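Carbonic anhydrase (Porphyridium purpureum, PDB 1DDZ) probably catalyses the reversible hydration of carbon dioxide to hydrogencarbonate, as a zinc-dependent beta-class carbonic anhydrase. Local coordinates at residues A[30-36]-A[474-478]; A[318-323]-A[339-345]; A[353-357]-A[437-441]. The contacts are given in a common frame with arbitrary orientation. Residues are numbered along the deposited sequence.

Contact 1 (A[30-36]-A[474-478])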
ATOM      1  N   GLY A  30      21.047  14.149  20.616  1.00 20.06           N
ATOM      2  CA  GLY A  30      22.327  13.597  20.222  1.00 19.32           C
ATOM      3  C   GLY A  30      23.208  13.117  21.346  1.00 20.63           C
ATOM      4  O   GLY A  30      24.280  12.573  21.111  1.00 21.29           O
ATOM      5  N   GLN A  31      22.753  13.259  22.576  1.00 22.33           N
ATOM      6  CA  GLN A  31      23.571  12.825  23.686  1.00 24.07           C
ATOM      7  C   GLN A  31      23.005  11.661  24.486  1.00 25.96           C
ATOM      8  O   GLN A  31      23.525  11.341  25.550  1.00 21.75           O
ATOM      9  CB  GLN A  31      23.893  14.010  24.598  1.00 28.18           C
ATOM     10  CG  GLN A  31      24.721  15.111  23.901  1.00 32.67           C
ATOM     11  CD  GLN A  31      26.015  14.585  23.264  1.00 37.21           C
ATOM     12  OE1 GLN A  31      26.289  14.832  22.085  1.00 45.80           O
ATOM     13  NE2 GLN A  31      26.804  13.846  24.035  1.00 37.31           N
ATOM     14  N   ALA A  32      21.924  11.046  24.006  1.00 24.57           N
ATOM     15  CA  ALA A  32      21.352   9.902  24.710  1.00 22.54           C
ATOM     16  C   ALA A  32      22.475   8.870  24.970  1.00 23.82           C
ATOM     17  O   ALA A  32      23.355   8.685  24.128  1.00 24.02           O
ATOM     18  CB  ALA A  32      20.231   9.295  23.865  1.00 20.31           C
ATOM     19  N   MET A  33      22.467   8.211  26.119  1.00 24.67           N
ATOM     20  CA  MET A  33      23.513   7.234  26.424  1.00 26.30           C
ATOM     21  C   MET A  33      23.122   5.841  25.968  1.00 25.48           C
ATOM     22  O   MET A  33      21.981   5.586  25.617  1.00 21.58           O
ATOM     23  CB  MET A  33      23.750   7.138  27.932  1.00 35.34           C
ATOM     24  CG  MET A  33      24.206   8.385  28.632  1.00 46.36           C
ATOM     25  SD  MET A  33      25.999   8.407  29.198  1.00 57.14           S
ATOM     26  CE  MET A  33      26.832   6.700  28.739  1.00 53.09           C
ATOM     27  N   PRO A  34      24.117   4.968  25.797  1.00 27.05           N
ATOM     28  CA  PRO A  34      23.855   3.588  25.392  1.00 28.82           C
ATOM     29  C   PRO A  34      23.032   2.997  26.530  1.00 30.86           C
ATOM     30  O   PRO A  34      23.113   3.478  27.665  1.00 30.76           O
ATOM     31  CB  PRO A  34      25.254   2.995  25.336  1.00 24.95           C
ATOM     32  CG  PRO A  34      26.048   4.146  24.791  1.00 26.91           C
ATOM     33  CD  PRO A  34      25.530   5.323  25.576  1.00 25.04           C
ATOM     34  N   GLY A  35      22.256   1.962  26.231  1.00 32.38           N
ATOM     35  CA  GLY A  35      21.409   1.351  27.238  1.00 34.40           C
ATOM     36  C   GLY A  35      21.893   0.083  27.918  1.00 38.57           C
ATOM     37  O   GLY A  35      23.105  -0.146  28.045  1.00 39.89           O
ATOM     38  N   LYS A  36      20.936  -0.779  28.275  1.00 40.67           N
ATOM     39  CA  LYS A  36      21.201  -2.034  28.988  1.00 40.49           C
ATOM     40  C   LYS A  36      21.531  -3.293  28.158  1.00 40.03           C
ATOM     41  O   LYS A  36      22.474  -4.035  28.475  1.00 36.41           O
ATOM     42  CB  LYS A  36      20.016  -2.337  29.905  1.00 42.12           C
ATOM     43  CG  LYS A  36      19.620  -1.175  30.808  1.00 48.40           C
ATOM     44  CD  LYS A  36      20.623  -0.949  31.928  1.00 52.26           C
ATOM     45  CE  LYS A  36      20.314   0.323  32.708  1.00 53.21           C
ATOM     46  NZ  LYS A  36      20.621   1.561  31.933  1.00 56.03           N
ATOM     47  N   LYS A 474      28.192   4.809  17.668  1.00 16.82           N
ATOM     48  CA  LYS A 474      27.763   4.374  18.984  1.00 16.41           C
ATOM     49  C   LYS A 474      26.241   4.382  19.030  1.00 14.98           C
ATOM     50  O   LYS A 474      25.617   5.384  18.720  1.00 15.31           O
ATOM     51  CB  LYS A 474      28.326   5.325  20.058  1.00 17.66           C
ATOM     52  CG  LYS A 474      28.003   4.917  21.481  1.00 20.23           C
ATOM     53  CD  LYS A 474      28.069   6.108  22.428  1.00 27.00           C
ATOM     54  CE  LYS A 474      29.467   6.699  22.509  1.00 29.97           C
ATOM     55  NZ  LYS A 474      30.435   5.729  23.093  1.00 38.09           N
ATOM     56  N   LEU A 475      25.648   3.253  19.399  1.00 15.97           N
ATOM     57  CA  LEU A 475      24.196   3.150  19.507  1.00 16.22           C
ATOM     58  C   LEU A 475      23.721   3.808  20.816  1.00 16.55           C
ATOM     59  O   LEU A 475      24.236   3.551  21.901  1.00 14.81           O
ATOM     60  CB  LEU A 475      23.747   1.681  19.465  1.00 16.85           C
ATOM     61  CG  LEU A 475      23.860   0.894  18.147  1.00 10.94           C
ATOM     62  CD1 LEU A 475      23.455  -0.531  18.412  1.00  7.59           C
ATOM     63  CD2 LEU A 475      22.984   1.521  17.085  1.00  7.00           C
ATOM     64  N   ARG A 476      22.704   4.638  20.696  1.00 14.37           N
ATOM     65  CA  ARG A 476      22.128   5.357  21.821  1.00 14.47           C
ATOM     66  C   ARG A 476      20.695   4.860  22.056  1.00 16.15           C
ATOM     67  O   ARG A 476      19.891   4.713  21.115  1.00 14.57           O
ATOM     68  CB  ARG A 476      22.184   6.854  21.534  1.00  9.56           C
ATOM     69  CG  ARG A 476      23.637   7.311  21.361  1.00 11.25           C
ATOM     70  CD  ARG A 476      23.736   8.746  20.987  1.00  7.00           C
ATOM     71  NE  ARG A 476      25.117   9.124  20.741  1.00 16.71           N
ATOM     72  CZ  ARG A 476      25.999   9.382  21.706  1.00 19.66           C
ATOM     73  NH1 ARG A 476      25.653   9.295  22.983  1.00 14.39           N
ATOM     74  NH2 ARG A 476      27.219   9.778  21.397  1.00 22.19           N
ATOM     75  N   ASP A 477      20.396   4.569  23.313  1.00 15.81           N
ATOM     76  CA  ASP A 477      19.108   4.016  23.697  1.00 15.93           C
ATOM     77  C   ASP A 477      17.966   4.996  23.596  1.00 16.40           C
ATOM     78  O   ASP A 477      18.070   6.109  24.081  1.00 20.58           O
ATOM     79  CB  ASP A 477      19.214   3.477  25.121  1.00 20.04           C
ATOM     80  CG  ASP A 477      18.065   2.554  25.504  1.00 23.48           C
ATOM     81  OD1 ASP A 477      17.134   2.344  24.700  1.00 20.64           O
ATOM     82  OD2 ASP A 477      18.111   2.014  26.629  1.00 27.61           O
ATOM     83  N   MET A 478      16.907   4.600  22.888  1.00 14.23           N
ATOM     84  CA  MET A 478      15.733   5.441  22.753  1.00 13.07           C
ATOM     85  C   MET A 478      14.608   4.835  23.576  1.00 15.28           C
ATOM     86  O   MET A 478      13.516   5.393  23.676  1.00 18.39           O
ATOM     87  CB  MET A 478      15.307   5.584  21.289  1.00 14.48           C
ATOM     88  CG  MET A 478      16.273   6.374  20.404  1.00 13.30           C
ATOM     89  SD  MET A 478      16.388   8.122  20.822  1.00 18.04           S
ATOM     90  CE  MET A 478      17.865   8.092  21.836  1.00 16.21           C
TER
HETATM   91  O   HOH W   1      19.498   6.908  26.735  1.00 40.79           O
HETATM   92  O   HOH W   2      17.669  -0.151  28.043  1.00 19.57           O

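Contact 2 (A[318-323]-A[339-345])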
ATOM      1  N   THR A 318      25.033 -20.033   8.802  1.00 55.45           N
ATOM      2  CA  THR A 318      24.496 -19.162   9.857  1.00 52.98           C
ATOM      3  C   THR A 318      23.033 -19.458  10.227  1.00 54.51           C
ATOM      4  O   THR A 318      22.162 -19.630   9.368  1.00 54.99           O
ATOM      5  CB  THR A 318      24.707 -17.656   9.543  1.00 48.84           C
ATOM      6  OG1 THR A 318      24.174 -16.854  10.606  1.00 49.23           O
ATOM      7  CG2 THR A 318      24.043 -17.288   8.256  1.00 42.55           C
ATOM      8  N   GLN A 319      22.798 -19.578  11.530  1.00 56.64           N
ATOM      9  CA  GLN A 319      21.473 -19.889  12.056  1.00 56.46           C
ATOM     10  C   GLN A 319      20.424 -18.803  11.826  1.00 51.30           C
ATOM     11  O   GLN A 319      20.772 -17.643  11.608  1.00 51.05           O
ATOM     12  CB  GLN A 319      21.570 -20.236  13.553  1.00 62.71           C
ATOM     13  CG  GLN A 319      22.108 -19.118  14.467  1.00 69.46           C
ATOM     14  CD  GLN A 319      22.150 -19.507  15.957  1.00 74.76           C
ATOM     15  OE1 GLN A 319      22.374 -18.651  16.823  1.00 77.67           O
ATOM     16  NE2 GLN A 319      21.942 -20.790  16.257  1.00 75.77           N
ATOM     17  N   THR A 320      19.151 -19.202  11.887  1.00 44.06           N
ATOM     18  CA  THR A 320      18.006 -18.305  11.727  1.00 37.86           C
ATOM     19  C   THR A 320      18.213 -17.062  12.591  1.00 31.39           C
ATOM     20  O   THR A 320      18.635 -17.148  13.741  1.00 30.52           O
ATOM     21  CB  THR A 320      16.679 -19.016  12.161  1.00 38.33           C
ATOM     22  OG1 THR A 320      16.369 -20.051  11.226  1.00 40.33           O
ATOM     23  CG2 THR A 320      15.510 -18.053  12.224  1.00 36.79           C
ATOM     24  N   PRO A 321      17.941 -15.887  12.028  1.00 29.39           N
ATOM     25  CA  PRO A 321      18.104 -14.633  12.754  1.00 28.64           C
ATOM     26  C   PRO A 321      17.210 -14.524  13.969  1.00 25.31           C
ATOM     27  O   PRO A 321      16.040 -14.869  13.903  1.00 27.62           O
ATOM     28  CB  PRO A 321      17.734 -13.581  11.696  1.00 30.96           C
ATOM     29  CG  PRO A 321      16.786 -14.319  10.786  1.00 31.53           C
ATOM     30  CD  PRO A 321      17.486 -15.640  10.647  1.00 30.18           C
ATOM     31  N   GLU A 322      17.756 -13.987  15.052  1.00 23.37           N
ATOM     32  CA  GLU A 322      16.998 -13.800  16.275  1.00 24.16           C
ATOM     33  C   GLU A 322      16.559 -12.347  16.465  1.00 21.03           C
ATOM     34  O   GLU A 322      15.954 -12.003  17.483  1.00 18.76           O
ATOM     35  CB  GLU A 322      17.797 -14.301  17.464  1.00 26.91           C
ATOM     36  CG  GLU A 322      17.900 -15.820  17.493  1.00 35.90           C
ATOM     37  CD  GLU A 322      19.118 -16.344  18.243  1.00 41.53           C
ATOM     38  OE1 GLU A 322      19.288 -17.587  18.277  1.00 46.57           O
ATOM     39  OE2 GLU A 322      19.911 -15.530  18.779  1.00 46.96           O
ATOM     40  N   ILE A 323      16.820 -11.513  15.458  1.00 19.18           N
ATOM     41  CA  ILE A 323      16.445 -10.102  15.485  1.00 20.34           C
ATOM     42  C   ILE A 323      15.975  -9.541  14.170  1.00 16.75           C
ATOM     43  O   ILE A 323      16.511  -9.865  13.117  1.00 15.84           O
ATOM     44  CB  ILE A 323      17.594  -9.164  15.917  1.00 26.02           C
ATOM     45  CG1 ILE A 323      18.947  -9.785  15.599  1.00 31.31           C
ATOM     46  CG2 ILE A 323      17.473  -8.826  17.365  1.00 34.18           C
ATOM     47  CD1 ILE A 323      20.091  -9.037  16.214  1.00 39.22           C
ATOM     48  N   ILE A 339      26.030  -4.102  15.389  1.00 20.10           N
ATOM     49  CA  ILE A 339      25.835  -4.832  16.628  1.00 17.48           C
ATOM     50  C   ILE A 339      26.736  -6.040  16.739  1.00 20.02           C
ATOM     51  O   ILE A 339      26.461  -6.964  17.500  1.00 21.45           O
ATOM     52  CB  ILE A 339      24.369  -5.216  16.892  1.00 17.10           C
ATOM     53  CG1 ILE A 339      23.792  -6.034  15.732  1.00 15.50           C
ATOM     54  CG2 ILE A 339      23.566  -3.962  17.193  1.00  9.71           C
ATOM     55  CD1 ILE A 339      22.316  -6.433  15.930  1.00 11.48           C
ATOM     56  N   ASN A 340      27.806  -6.035  15.955  1.00 20.85           N
ATOM     57  CA  ASN A 340      28.815  -7.087  16.017  1.00 26.42           C
ATOM     58  C   ASN A 340      28.324  -8.528  15.816  1.00 30.99           C
ATOM     59  O   ASN A 340      28.702  -9.426  16.580  1.00 32.59           O
ATOM     60  CB  ASN A 340      29.515  -6.983  17.374  1.00 26.95           C
ATOM     61  CG  ASN A 340      30.995  -7.286  17.301  1.00 31.07           C
ATOM     62  OD1 ASN A 340      31.681  -6.886  16.358  1.00 31.98           O
ATOM     63  ND2 ASN A 340      31.513  -7.940  18.339  1.00 33.33           N
ATOM     64  N   LEU A 341      27.530  -8.760  14.773  1.00 31.74           N
ATOM     65  CA  LEU A 341      26.992 -10.090  14.479  1.00 30.98           C
ATOM     66  C   LEU A 341      27.308 -10.472  13.055  1.00 30.97           C
ATOM     67  O   LEU A 341      27.350  -9.632  12.168  1.00 31.37           O
ATOM     68  CB  LEU A 341      25.467 -10.138  14.623  1.00 27.87           C
ATOM     69  CG  LEU A 341      24.779 -10.017  15.976  1.00 29.19           C
ATOM     70  CD1 LEU A 341      23.295 -10.284  15.782  1.00 27.67           C
ATOM     71  CD2 LEU A 341      25.368 -10.998  16.969  1.00 28.64           C
ATOM     72  N   PRO A 342      27.425 -11.775  12.804  1.00 33.73           N
ATOM     73  CA  PRO A 342      27.721 -12.355  11.495  1.00 33.70           C
ATOM     74  C   PRO A 342      26.670 -11.989  10.468  1.00 33.62           C
ATOM     75  O   PRO A 342      25.476 -11.873  10.781  1.00 30.02           O
ATOM     76  CB  PRO A 342      27.686 -13.848  11.782  1.00 34.14           C
ATOM     77  CG  PRO A 342      28.182 -13.912  13.186  1.00 34.82           C
ATOM     78  CD  PRO A 342      27.404 -12.819  13.838  1.00 32.58           C
ATOM     79  N   ALA A 343      27.125 -11.796   9.238  1.00 35.72           N
ATOM     80  CA  ALA A 343      26.235 -11.456   8.138  1.00 37.82           C
ATOM     81  C   ALA A 343      25.127 -12.505   8.058  1.00 38.37           C
ATOM     82  O   ALA A 343      25.413 -13.686   7.875  1.00 43.19           O
ATOM     83  CB  ALA A 343      27.025 -11.420   6.831  1.00 34.94           C
ATOM     84  N   GLY A 344      23.881 -12.092   8.264  1.00 36.45           N
ATOM     85  CA  GLY A 344      22.799 -13.054   8.186  1.00 35.24           C
ATOM     86  C   GLY A 344      22.209 -13.514   9.500  1.00 34.10           C
ATOM     87  O   GLY A 344      21.437 -14.472   9.548  1.00 34.70           O
ATOM     88  N   GLU A 345      22.588 -12.872  10.589  1.00 32.00           N
ATOM     89  CA  GLU A 345      21.986 -13.258  11.846  1.00 28.64           C
ATOM     90  C   GLU A 345      20.944 -12.235  12.218  1.00 22.49           C
ATOM     91  O   GLU A 345      20.304 -12.333  13.251  1.00 24.66           O
ATOM     92  CB  GLU A 345      23.026 -13.463  12.925  1.00 34.33           C
ATOM     93  CG  GLU A 345      23.731 -14.784  12.738  1.00 39.78           C
ATOM     94  CD  GLU A 345      24.674 -15.128  13.861  1.00 45.19           C
ATOM     95  OE1 GLU A 345      24.771 -14.342  14.833  1.00 42.59           O
ATOM     96  OE2 GLU A 345      25.318 -16.199  13.766  1.00 51.03           O
TER
HETATM   97  O   HOH W   3      20.542 -13.510  15.860  1.00 35.99           O

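Contact 3 (A[353-357]-A[437-441])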
ATOM      1  N   ALA A 353      13.613   6.862   6.160  1.00 15.96           N
ATOM      2  CA  ALA A 353      13.395   7.376   7.507  1.00  9.61           C
ATOM      3  C   ALA A 353      12.874   6.344   8.501  1.00 10.63           C
ATOM      4  O   ALA A 353      12.108   6.671   9.399  1.00 11.52           O
ATOM      5  CB  ALA A 353      12.469   8.575   7.452  1.00 11.08           C
ATOM      6  N   ASN A 354      13.269   5.089   8.303  1.00  9.66           N
ATOM      7  CA  ASN A 354      12.889   3.975   9.173  1.00  9.52           C
ATOM      8  C   ASN A 354      11.484   4.028   9.748  1.00 10.96           C
ATOM      9  O   ASN A 354      11.293   3.858  10.966  1.00 12.90           O
ATOM     10  CB  ASN A 354      13.930   3.774  10.292  1.00 10.42           C
ATOM     11  CG  ASN A 354      14.380   5.083  10.931  1.00 13.47           C
ATOM     12  OD1 ASN A 354      15.304   5.721  10.440  1.00 15.36           O
ATOM     13  ND2 ASN A 354      13.728   5.483  12.015  1.00  7.00           N
ATOM     14  N   GLN A 355      10.508   4.217   8.850  1.00 10.05           N
ATOM     15  CA  GLN A 355       9.090   4.318   9.198  1.00 12.08           C
ATOM     16  C   GLN A 355       8.437   2.969   9.486  1.00 15.06           C
ATOM     17  O   GLN A 355       8.789   1.941   8.872  1.00 12.59           O
ATOM     18  CB  GLN A 355       8.305   4.978   8.073  1.00 13.60           C
ATOM     19  CG  GLN A 355       8.656   6.411   7.760  1.00 14.66           C
ATOM     20  CD  GLN A 355       8.231   7.345   8.845  1.00 20.45           C
ATOM     21  OE1 GLN A 355       8.865   7.425   9.899  1.00 21.79           O
ATOM     22  NE2 GLN A 355       7.188   8.096   8.586  1.00 19.70           N
ATOM     23  N   CYS A 356       7.517   2.984  10.451  1.00 13.32           N
ATOM     24  CA  CYS A 356       6.746   1.803  10.848  1.00 11.53           C
ATOM     25  C   CYS A 356       5.295   2.240  10.850  1.00  8.92           C
ATOM     26  O   CYS A 356       4.648   2.237  11.896  1.00 12.60           O
ATOM     27  CB  CYS A 356       7.134   1.332  12.255  1.00  8.05           C
ATOM     28  SG  CYS A 356       8.784   0.719  12.376  1.00  8.84           S
ATOM     29  N   ILE A 357       4.807   2.652   9.684  1.00  7.00           N
ATOM     30  CA  ILE A 357       3.449   3.116   9.515  1.00  7.00           C
ATOM     31  C   ILE A 357       2.468   2.002   9.891  1.00 11.74           C
ATOM     32  O   ILE A 357       2.699   0.834   9.566  1.00 11.20           O
ATOM     33  CB  ILE A 357       3.279   3.620   8.086  1.00  7.00           C
ATOM     34  CG1 ILE A 357       4.219   4.816   7.874  1.00  7.00           C
ATOM     35  CG2 ILE A 357       1.841   3.957   7.795  1.00  7.00           C
ATOM     36  CD1 ILE A 357       4.494   5.165   6.422  1.00  7.16           C
ATOM     37  N   ASN A 437      11.128  10.357  16.361  1.00 11.05           N
ATOM     38  CA  ASN A 437      10.586   9.549  15.267  1.00 12.72           C
ATOM     39  C   ASN A 437      10.805   8.064  15.576  1.00 12.64           C
ATOM     40  O   ASN A 437       9.885   7.265  15.465  1.00 18.07           O
ATOM     41  CB  ASN A 437      11.214   9.934  13.933  1.00 12.63           C
ATOM     42  CG  ASN A 437      10.688   9.097  12.775  1.00 13.95           C
ATOM     43  OD1 ASN A 437      11.440   8.360  12.159  1.00 13.07           O
ATOM     44  ND2 ASN A 437       9.398   9.204  12.491  1.00 10.60           N
ATOM     45  N   VAL A 438      11.989   7.718  16.070  1.00 17.59           N
ATOM     46  CA  VAL A 438      12.312   6.332  16.456  1.00 13.19           C
ATOM     47  C   VAL A 438      11.362   5.868  17.572  1.00 14.97           C
ATOM     48  O   VAL A 438      10.845   4.745  17.539  1.00 13.47           O
ATOM     49  CB  VAL A 438      13.791   6.215  16.976  1.00  9.05           C
ATOM     50  CG1 VAL A 438      14.056   4.860  17.574  1.00  7.00           C
ATOM     51  CG2 VAL A 438      14.759   6.449  15.860  1.00 12.68           C
ATOM     52  N   LEU A 439      11.142   6.736  18.562  1.00 17.53           N
ATOM     53  CA  LEU A 439      10.264   6.447  19.703  1.00 14.24           C
ATOM     54  C   LEU A 439       8.818   6.203  19.211  1.00 10.32           C
ATOM     55  O   LEU A 439       8.164   5.223  19.567  1.00  7.00           O
ATOM     56  CB  LEU A 439      10.332   7.639  20.663  1.00 16.85           C
ATOM     57  CG  LEU A 439       9.971   7.501  22.137  1.00 18.59           C
ATOM     58  CD1 LEU A 439       8.508   7.698  22.330  1.00 25.69           C
ATOM     59  CD2 LEU A 439      10.431   6.171  22.663  1.00 15.52           C
ATOM     60  N   GLU A 440       8.361   7.084  18.341  1.00  9.32           N
ATOM     61  CA  GLU A 440       7.037   7.002  17.768  1.00 13.86           C
ATOM     62  C   GLU A 440       6.924   5.707  16.943  1.00 16.08           C
ATOM     63  O   GLU A 440       5.934   4.988  17.043  1.00 14.89           O
ATOM     64  CB  GLU A 440       6.819   8.233  16.896  1.00 16.92           C
ATOM     65  CG  GLU A 440       5.402   8.789  16.866  1.00 31.90           C
ATOM     66  CD  GLU A 440       4.968   9.414  18.194  1.00 34.77           C
ATOM     67  OE1 GLU A 440       4.416   8.690  19.043  1.00 37.61           O
ATOM     68  OE2 GLU A 440       5.138  10.639  18.377  1.00 39.56           O
ATOM     69  N   GLN A 441       7.974   5.356  16.192  1.00 18.05           N
ATOM     70  CA  GLN A 441       7.945   4.134  15.368  1.00 15.40           C
ATOM     71  C   GLN A 441       7.951   2.879  16.232  1.00 13.74           C
ATOM     72  O   GLN A 441       7.295   1.902  15.899  1.00 11.71           O
ATOM     73  CB  GLN A 441       9.069   4.119  14.329  1.00 13.08           C
ATOM     74  CG  GLN A 441       9.060   5.339  13.410  1.00  7.22           C
ATOM     75  CD  GLN A 441       7.675   5.705  12.918  1.00 12.49           C
ATOM     76  OE1 GLN A 441       6.971   4.873  12.367  1.00 13.20           O
ATOM     77  NE2 GLN A 441       7.281   6.954  13.112  1.00 11.99           N
TER

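Contact 1 (A[30-36]-A[474-478])
Arg476 has the largest area covered by segment 30-36, 81 Å². Its side chain runs along the backbone of Gly30 to Ala32. Arg476 NH1 donates a hydrogen bond to Ala32 O at 2.6 Å, near the plane of the guanidinium. Gly30 O lies over one face of the same group, 3.6 Å from Arg476 NE. The charge has a second partner, a salt bridge to Asp472.

Ala32 loses 64 Å². Its CB packs against the side chain of Met478, with Ala32 CB 3.3 Å from Met478 CE. Within this chain, strand 476-481 is at one edge of the second mixed sheet, and it runs antiparallel to strand 462-468. The sheet belongs to the second of two beta-carbonic anhydrase repeats in the chain. Segment 30-36 comes from the N-terminal part, in the loop between helices 12-25 and 38-53. The end-to-end directions of segments 30-36 and 474-478 are 82° apart.

Asp477 gives up 58 Å². Asp477 N donates to Met33 O at 3.0 Å, the one backbone-to-backbone hydrogen bond between the segments. Asp477 OD2 lies 3.4 Å from Gly35 CA; a CB on Gly35 would clash with this oxygen. A water donates to Asp477 OD2 at 2.6 Å, while Asp477 OD1 accepts from Gly479 N. Pro34 packs beside the strand, with its CG 3.5 Å from Leu475 O.

Contact 2 (A[318-323]-A[339-345])
Both segments are mostly loop; the first ends on Ile323, which opens strand 323-328, and the second runs up to strand 346-351. Ile339 leaves helix 335-338, which ends in a Schellman motif with Asn340 at positive phi as the C-prime residue. A type II beta turn follows from Pro342 to Glu345, closed by Glu345 N to Pro342 O at 3.1 Å. The backbones come nearest at Pro321 and Glu345, whose CA atoms are 4.2 Å apart. A water bridges them further on, accepting from Glu322 N and donating to Glu345 O, both at 2.9 Å.

Glu345 has the largest area covered across the contact, 90 Å². Its side chain extends along Thr318, and Thr318 OG1 makes a weak hydrogen bond to Glu345 OE2 at 3.4 Å. Beyond the water, Ile323 CD1 packs on Ile339 CD1 at 3.4 Å and on Leu341 CD1 at 3.5 Å. The two strands are parallel neighbours. They and helix 335-338 form a beta-alpha-beta unit of the beta-carbonic anhydrase fold.

Contact 3 (A[353-357]-A[437-441])
Ala353 opens the segment, and its side chain packs on Ile409 of helix 407-414. The side chain of Asn354 touches Cys328, a zinc ligand, and Asn354 ND2 lies 4.1 Å from Val438 CG2. Asn354 O rests 3.6 Å from Gln441 CG. Gln355 points its CA-to-CB bond away from segment 437-441, yet its end turns back, so that Gln355 OE1 comes 3.6 Å from Gln441 NE2.

This loop follows strand 346-351 of the beta-carbonic anhydrase sheet and leads to helix 361-373. The long helix 426-447 packs beside it through Asn437, Val438 and Gln441. Asn437 and Gln441 are four residues apart, so both side chains meet the loop.

Cys356 gives the one hydrogen bond between the two segments. Cys356 N donates to Gln441 OE1 at 2.7 Å, and Gln441 has 90 Å² covered. Asn444 ND2, farther along the helix, hydrogen-bonds Cys356 O. Ile357 turns its CA-to-CB bond away from segment 437-441 and packs on Ser359 of the second subunit.

Overall arrangement
Contact 1 joins the N-terminal part to the second repeat and closes a long loop of chain that contains contacts 2 and 3. It touches both. Leu475 CD1 lies 3.6 Å from Ile339 CG2 of contact 2, and Met478 CG lies 3.9 Å from Val438 CG1 of contact 3. Contacts 2 and 3 do not touch; their nearest atoms are about 13 Å apart. Contact 3 is next to the second site, with the Asn354 side chain about 5 Å from a zinc ion. The Leu475 side chain in contact 1 is about 8 Å from that of His384. Contact 2 is near the first site instead, with the side chain of Pro321 about 6 Å from that of Asp76.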